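Local atomic coordinates of tryptophane-5-halogenase (Microbispora sp. ATCC PTA-5024, PDB entry 5UAO), a protein that catalyses the flavin-dependent chlorination of a tryptophan at position 5 during biosynthesis of the lanthipeptide NAI-107. Residues I397-S402 with D424-E429; R106-S111 with T275-N280. All coordinates share one frame; numbering follows the deposited sequence.

Interaction 1. Residues I397-S402 with D424-E429; sequences IRWFLS and DISGIE
Asp424 OD1, which lies close to the six-membered ring of Trp399, is gripped twice by Ser426. The hydroxyl Ser426 OG reaches the syn lone pair of Asp424 OD1 at 2.6 Å. The backbone Ser426 N comes in nearly along the C-O axis, 2.9 Å from Asp424 OD1, closing an Asx turn. Two bonds from one residue leave the carboxylate little freedom to rotate. Its other oxygen, Asp424 OD2, accepts from Ser252 OG and faces Arg398 NH2 at 3.8 Å. That salt bridge is long; the guanidinium and carboxylate planes are 69° apart, and because OD2 lies well out of the guanidinium plane no N-H points at it, so the pairing is one of charges only. Arg398 sends its NE to Ser253 OG, which also bonds Asp424 O.

All this sits where the connection between helices 414-422 and 429-437 folds against helix 383-406 of the tryptophan halogenase fold. No hydrogen bond crosses between the two segments; the packing centres on the indole of Trp399. With its CG anti to the carbonyl carbon (chi1 -60°), the ring is laid flat under the turn. Gly427 CA sits over the five-membered ring of Trp399, 3.6 Å from its centroid and 17° off the normal, a CH-pi contact. The bare CA of Gly427 lets the turn come this close to the indole. Arg398 CD covers the opposite face, so the ring is sandwiched, while Asp424 O meets the edge at Trp399 CZ3, 3.4 Å away. Nearer the helix, Trp399 CB packs on Ile428 CB at 3.8 Å. One turn along, Ser402 OG donates to Trp399 O at 2.7 Å, in the carbonyl plane and on a lone pair, and the same hydroxyl oxygen touches the methyl Ile425 CG2 at 3.5 Å.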
loop_
_atom_site.group_PDB
_atom_site.type_symbol
_atom_site.label_atom_id
_atom_site.label_comp_id
_atom_site.label_asym_id
_atom_site.label_seq_id
_atom_site.Cartn_x
_atom_site.Cartn_y
_atom_site.Cartn_z
ATOM N N ILE A 397 -11.758 -3.092 6.361
ATOM C CA ILE A 397 -12.271 -3.798 7.511
ATOM C C ILE A 397 -13.663 -4.276 7.200
ATOM O O ILE A 397 -14.011 -5.393 7.533
ATOM C CB ILE A 397 -12.214 -2.951 8.748
ATOM C CG1 ILE A 397 -10.765 -2.846 9.196
ATOM C CG2 ILE A 397 -13.029 -3.525 9.866
ATOM C CD1 ILE A 397 -10.506 -1.689 10.114
ATOM N N ARG A 398 -14.452 -3.446 6.526
ATOM C CA ARG A 398 -15.812 -3.828 6.211
ATOM C C ARG A 398 -15.847 -5.120 5.382
ATOM O O ARG A 398 -16.584 -6.053 5.691
ATOM C CB ARG A 398 -16.555 -2.660 5.520
ATOM C CG ARG A 398 -17.922 -3.021 4.987
ATOM C CD ARG A 398 -17.912 -3.162 3.507
ATOM N NE ARG A 398 -19.250 -3.378 2.954
ATOM C CZ ARG A 398 -20.025 -2.456 2.382
ATOM N NH1 ARG A 398 -19.615 -1.226 2.172
ATOM N NH2 ARG A 398 -21.233 -2.816 1.930
ATOM N N TRP A 399 -15.106 -5.134 4.299
ATOM C CA TRP A 399 -15.053 -6.295 3.427
ATOM C C TRP A 399 -14.468 -7.507 4.108
ATOM O O TRP A 399 -14.946 -8.587 3.909
ATOM C CB TRP A 399 -14.302 -6.020 2.128
ATOM C CG TRP A 399 -14.925 -4.938 1.348
ATOM C CD1 TRP A 399 -14.365 -3.743 1.061
ATOM C CD2 TRP A 399 -16.260 -4.894 0.831
ATOM N NE1 TRP A 399 -15.235 -2.976 0.340
ATOM C CE2 TRP A 399 -16.435 -3.617 0.251
ATOM C CE3 TRP A 399 -17.342 -5.786 0.855
ATOM C CZ2 TRP A 399 -17.616 -3.223 -0.383
ATOM C CZ3 TRP A 399 -18.519 -5.394 0.260
ATOM C CH2 TRP A 399 -18.642 -4.110 -0.374
ATOM N N PHE A 400 -13.504 -7.335 5.004
ATOM C CA PHE A 400 -13.039 -8.488 5.791
ATOM C C PHE A 400 -14.130 -9.048 6.708
ATOM O O PHE A 400 -14.290 -10.253 6.810
ATOM C CB PHE A 400 -11.812 -8.019 6.629
ATOM C CG PHE A 400 -11.232 -9.069 7.554
ATOM C CD1 PHE A 400 -11.029 -10.371 7.130
ATOM C CD2 PHE A 400 -10.814 -8.723 8.827
ATOM C CE1 PHE A 400 -10.433 -11.314 7.959
ATOM C CE2 PHE A 400 -10.219 -9.652 9.672
ATOM C CZ PHE A 400 -10.023 -10.940 9.231
ATOM N N LEU A 401 -14.862 -8.192 7.412
ATOM C CA LEU A 401 -15.957 -8.667 8.208
ATOM C C LEU A 401 -17.016 -9.343 7.340
ATOM O O LEU A 401 -17.669 -10.296 7.809
ATOM C CB LEU A 401 -16.634 -7.571 9.025
ATOM C CG LEU A 401 -15.724 -6.964 10.119
ATOM C CD1 LEU A 401 -16.467 -5.863 10.872
ATOM C CD2 LEU A 401 -15.377 -8.038 11.100
ATOM N N SER A 402 -17.237 -8.814 6.133
ATOM C CA SER A 402 -18.280 -9.387 5.243
ATOM C C SER A 402 -18.072 -10.916 5.023
ATOM O O SER A 402 -19.028 -11.670 4.959
ATOM C CB SER A 402 -18.319 -8.632 3.882
ATOM O OG SER A 402 -17.356 -9.034 2.875
ATOM N N ASP A 424 -23.256 -8.825 1.039
ATOM C CA ASP A 424 -22.496 -8.175 -0.021
ATOM C C ASP A 424 -21.013 -8.360 0.293
ATOM O O ASP A 424 -20.547 -7.892 1.336
ATOM C CB ASP A 424 -22.866 -6.679 -0.022
ATOM C CG ASP A 424 -22.171 -5.863 -1.078
ATOM O OD1 ASP A 424 -21.327 -6.349 -1.845
ATOM O OD2 ASP A 424 -22.518 -4.641 -1.093
ATOM N N ILE A 425 -20.301 -9.046 -0.610
ATOM C CA ILE A 425 -18.878 -9.252 -0.537
ATOM C C ILE A 425 -18.178 -8.651 -1.772
ATOM O O ILE A 425 -17.028 -8.934 -2.002
ATOM C CB ILE A 425 -18.544 -10.785 -0.440
ATOM C CG1 ILE A 425 -19.201 -11.577 -1.599
ATOM C CG2 ILE A 425 -19.067 -11.355 0.874
ATOM C CD1 ILE A 425 -18.550 -12.937 -1.849
ATOM N N SER A 426 -18.836 -7.725 -2.463
ATOM C CA SER A 426 -18.349 -7.219 -3.727
ATOM C C SER A 426 -16.968 -6.718 -3.651
ATOM O O SER A 426 -16.182 -6.958 -4.546
ATOM C CB SER A 426 -19.300 -6.152 -4.330
ATOM O OG SER A 426 -19.663 -5.113 -3.466
ATOM N N GLY A 427 -16.611 -6.041 -2.580
ATOM C CA GLY A 427 -15.325 -5.351 -2.553
ATOM C C GLY A 427 -14.130 -6.278 -2.321
ATOM O O GLY A 427 -12.943 -5.862 -2.461
ATOM N N ILE A 428 -14.401 -7.522 -1.928
ATOM C CA ILE A 428 -13.318 -8.489 -1.713
ATOM C C ILE A 428 -13.459 -9.708 -2.627
ATOM O O ILE A 428 -12.648 -10.612 -2.656
ATOM C CB ILE A 428 -13.242 -8.867 -0.229
ATOM C CG1 ILE A 428 -12.002 -9.612 0.100
ATOM C CG2 ILE A 428 -14.465 -9.661 0.230
ATOM C CD1 ILE A 428 -11.871 -9.860 1.586
ATOM N N GLU A 429 -14.483 -9.692 -3.438
ATOM C CA GLU A 429 -14.707 -10.738 -4.380
ATOM C C GLU A 429 -13.519 -10.990 -5.323
ATOM O O GLU A 429 -13.196 -12.129 -5.589
ATOM C CB GLU A 429 -16.007 -10.332 -5.101
ATOM C CG GLU A 429 -16.379 -11.019 -6.381
ATOM C CD GLU A 429 -16.410 -12.500 -6.221
ATOM O OE1 GLU A 429 -16.596 -12.951 -5.064
ATOM O OE2 GLU A 429 -16.233 -13.192 -7.255
#

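Interaction 2. Residues R106-S111 with T275-N280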
loop_
_atom_site.group_PDB
_atom_site.type_symbol
_atom_site.label_atom_id
_atom_site.label_comp_id
_atom_site.label_asym_id
_atom_site.label_seq_id
_atom_site.Cartn_x
_atom_site.Cartn_y
_atom_site.Cartn_z
ATOM N N ARG A 106 -10.982 -17.196 19.398
ATOM C CA ARG A 106 -11.572 -18.485 19.164
ATOM C C ARG A 106 -12.929 -18.390 18.513
ATOM O O ARG A 106 -13.935 -17.990 19.155
ATOM C CB ARG A 106 -11.725 -19.218 20.477
ATOM C CG ARG A 106 -12.161 -20.652 20.329
ATOM C CD ARG A 106 -12.274 -21.434 21.646
ATOM N NE ARG A 106 -12.828 -22.707 21.208
ATOM C CZ ARG A 106 -14.127 -23.013 21.170
ATOM N NH1 ARG A 106 -15.064 -22.226 21.699
ATOM N NH2 ARG A 106 -14.479 -24.163 20.634
ATOM N N PHE A 107 -13.014 -18.984 17.343
ATOM C CA PHE A 107 -14.209 -18.902 16.515
ATOM C C PHE A 107 -15.040 -20.200 16.572
ATOM O O PHE A 107 -14.632 -21.219 15.984
ATOM C CB PHE A 107 -13.785 -18.634 15.067
ATOM C CG PHE A 107 -13.525 -17.201 14.734
ATOM C CD1 PHE A 107 -14.585 -16.330 14.559
ATOM C CD2 PHE A 107 -12.220 -16.712 14.574
ATOM C CE1 PHE A 107 -14.386 -14.996 14.278
ATOM C CE2 PHE A 107 -12.016 -15.389 14.266
ATOM C CZ PHE A 107 -13.094 -14.516 14.141
ATOM N N GLU A 108 -16.179 -20.176 17.287
ATOM C CA GLU A 108 -17.130 -21.294 17.233
ATOM C C GLU A 108 -18.071 -20.932 16.067
ATOM O O GLU A 108 -19.094 -20.268 16.207
ATOM C CB GLU A 108 -17.964 -21.531 18.479
ATOM C CG GLU A 108 -17.238 -21.460 19.764
ATOM C CD GLU A 108 -18.196 -21.909 20.876
ATOM O OE1 GLU A 108 -18.463 -21.099 21.836
ATOM O OE2 GLU A 108 -18.791 -23.025 20.693
ATOM N N TRP A 109 -17.644 -21.361 14.907
ATOM C CA TRP A 109 -18.012 -20.719 13.685
ATOM C C TRP A 109 -17.709 -21.656 12.521
ATOM O O TRP A 109 -16.687 -22.340 12.527
ATOM C CB TRP A 109 -17.108 -19.481 13.543
ATOM C CG TRP A 109 -17.627 -18.332 12.690
ATOM C CD1 TRP A 109 -17.516 -18.176 11.318
ATOM C CD2 TRP A 109 -18.242 -17.113 13.173
ATOM N NE1 TRP A 109 -18.076 -16.960 10.936
ATOM C CE2 TRP A 109 -18.526 -16.300 12.050
ATOM C CE3 TRP A 109 -18.628 -16.666 14.425
ATOM C CZ2 TRP A 109 -19.137 -15.071 12.177
ATOM C CZ3 TRP A 109 -19.205 -15.429 14.552
ATOM C CH2 TRP A 109 -19.486 -14.645 13.448
ATOM N N GLY A 110 -18.538 -21.592 11.478
ATOM C CA GLY A 110 -18.395 -22.485 10.372
ATOM C C GLY A 110 -18.824 -23.912 10.688
ATOM O O GLY A 110 -19.412 -24.193 11.767
ATOM N N SER A 111 -18.582 -24.798 9.748
ATOM C CA SER A 111 -19.127 -26.141 9.841
ATOM C C SER A 111 -18.263 -27.125 10.577
ATOM O O SER A 111 -18.757 -28.209 10.897
ATOM C CB SER A 111 -19.556 -26.658 8.476
ATOM O OG SER A 111 -18.442 -26.770 7.610
ATOM N N THR A 275 -13.722 -15.093 22.590
ATOM C CA THR A 275 -14.463 -16.150 21.889
ATOM C C THR A 275 -15.579 -15.464 21.072
ATOM O O THR A 275 -16.218 -14.491 21.551
ATOM C CB THR A 275 -15.050 -17.160 22.884
ATOM O OG1 THR A 275 -13.989 -17.743 23.662
ATOM C CG2 THR A 275 -15.843 -18.283 22.176
ATOM N N ALA A 276 -15.780 -15.954 19.860
ATOM C CA ALA A 276 -16.877 -15.525 18.994
ATOM C C ALA A 276 -17.681 -16.758 18.664
ATOM O O ALA A 276 -17.169 -17.682 17.997
ATOM C CB ALA A 276 -16.326 -14.927 17.721
ATOM N N THR A 277 -18.929 -16.769 19.154
ATOM C CA THR A 277 -19.791 -17.951 19.082
ATOM C C THR A 277 -20.987 -17.663 18.183
ATOM O O THR A 277 -21.737 -16.709 18.445
ATOM C CB THR A 277 -20.277 -18.284 20.529
ATOM O OG1 THR A 277 -19.151 -18.611 21.373
ATOM C CG2 THR A 277 -21.192 -19.410 20.592
ATOM N N THR A 278 -21.238 -18.527 17.229
ATOM C CA THR A 278 -22.370 -18.333 16.313
ATOM C C THR A 278 -23.674 -18.566 17.117
ATOM O O THR A 278 -23.732 -19.497 17.913
ATOM C CB THR A 278 -22.297 -19.302 15.174
ATOM O OG1 THR A 278 -21.105 -19.111 14.404
ATOM C CG2 THR A 278 -23.464 -19.112 14.158
ATOM N N MET A 279 -24.681 -17.708 16.886
ATOM C CA MET A 279 -25.934 -17.698 17.580
ATOM C C MET A 279 -27.020 -17.699 16.475
ATOM O O MET A 279 -26.703 -17.665 15.281
ATOM C CB MET A 279 -26.078 -16.440 18.451
ATOM C CG MET A 279 -25.016 -16.255 19.568
ATOM S SD MET A 279 -25.242 -17.500 20.856
ATOM C CE MET A 279 -26.474 -16.680 21.838
ATOM N N ASN A 280 -28.269 -17.824 16.873
ATOM C CA ASN A 280 -29.332 -18.033 15.862
ATOM C C ASN A 280 -29.542 -16.835 14.945
ATOM O O ASN A 280 -29.907 -16.987 13.776
ATOM C CB ASN A 280 -30.653 -18.409 16.548
ATOM C CG ASN A 280 -30.611 -19.807 17.204
ATOM O OD1 ASN A 280 -29.854 -20.653 16.796
ATOM N ND2 ASN A 280 -31.475 -20.033 18.202
HETATM O O HOH W 1 -14.625 -20.275 24.548
#
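Arg106 O takes the amide of Ala276 N at 2.8 Å, one of the backbone bonds between strands 104-108 and 274-279, parallel neighbours in a mixed sheet of the halogenase fold. Glu108 N answers to Ala276 O, also at 2.8 Å, and Glu108 O then accepts twice, from Thr278 N nearly in line with the carbonyl and from Thr278 OG1 on a lone pair, both at 2.9 Å.

The face carrying Phe107 and Ala276 is the tight one: Phe107 CD1 rests 3.9 Å from the methyl Ala276 CB, and Trp109, its NE1 bonded to His404 O, leans in beside them. The face carrying Arg106 and Glu108 is looser and partly exposed. Here Glu108 swings its CG anti to the carbonyl carbon (chi1 -44°) and runs alongside Thr277, whose OG1 donates to Glu108 OE1 at 2.6 Å from above the carboxylate plane. Arg106 NH1 makes a salt bridge to the same oxygen, and Arg316 pairs with OE2. An alanine in place of Glu108 would probably leave Thr277 OG1 without this acceptor and both arginines without their shared counter-charge. At the wet end, a water donates to Thr275 OG1 and only weakly receives Arg106 NH1. On the tight side, the indole of Trp109 lies between two groups: Phe107 CD1 over one face and Thr278 OG1 over the other, 3.5 Å from Trp109 CE3.

Overall arrangement
Following the chain from the N terminus, strand 104-108 comes first and waits through some 160 residues of mixed helix and strand until 275-280 returns to pair with it, so interaction 2 closes a long loop. Only afterwards does helix 383-406 bring in 397-402, and interaction 1 closes a short, mostly helical excursion through helix 414-422. The two are in series, neither nested nor crossed. Their nearest atoms are about 7 Å apart, without touching. Helix 383-406 links them: its His404 bonds Trp109, while Glu355 is touched by both Phe107 and Phe400. Interaction 2 joins two sheet strands, with the side chain of Ala276 about 11 Å from the bound FAD; interaction 1 packs the connection after helix 414-422 onto helix 383-406.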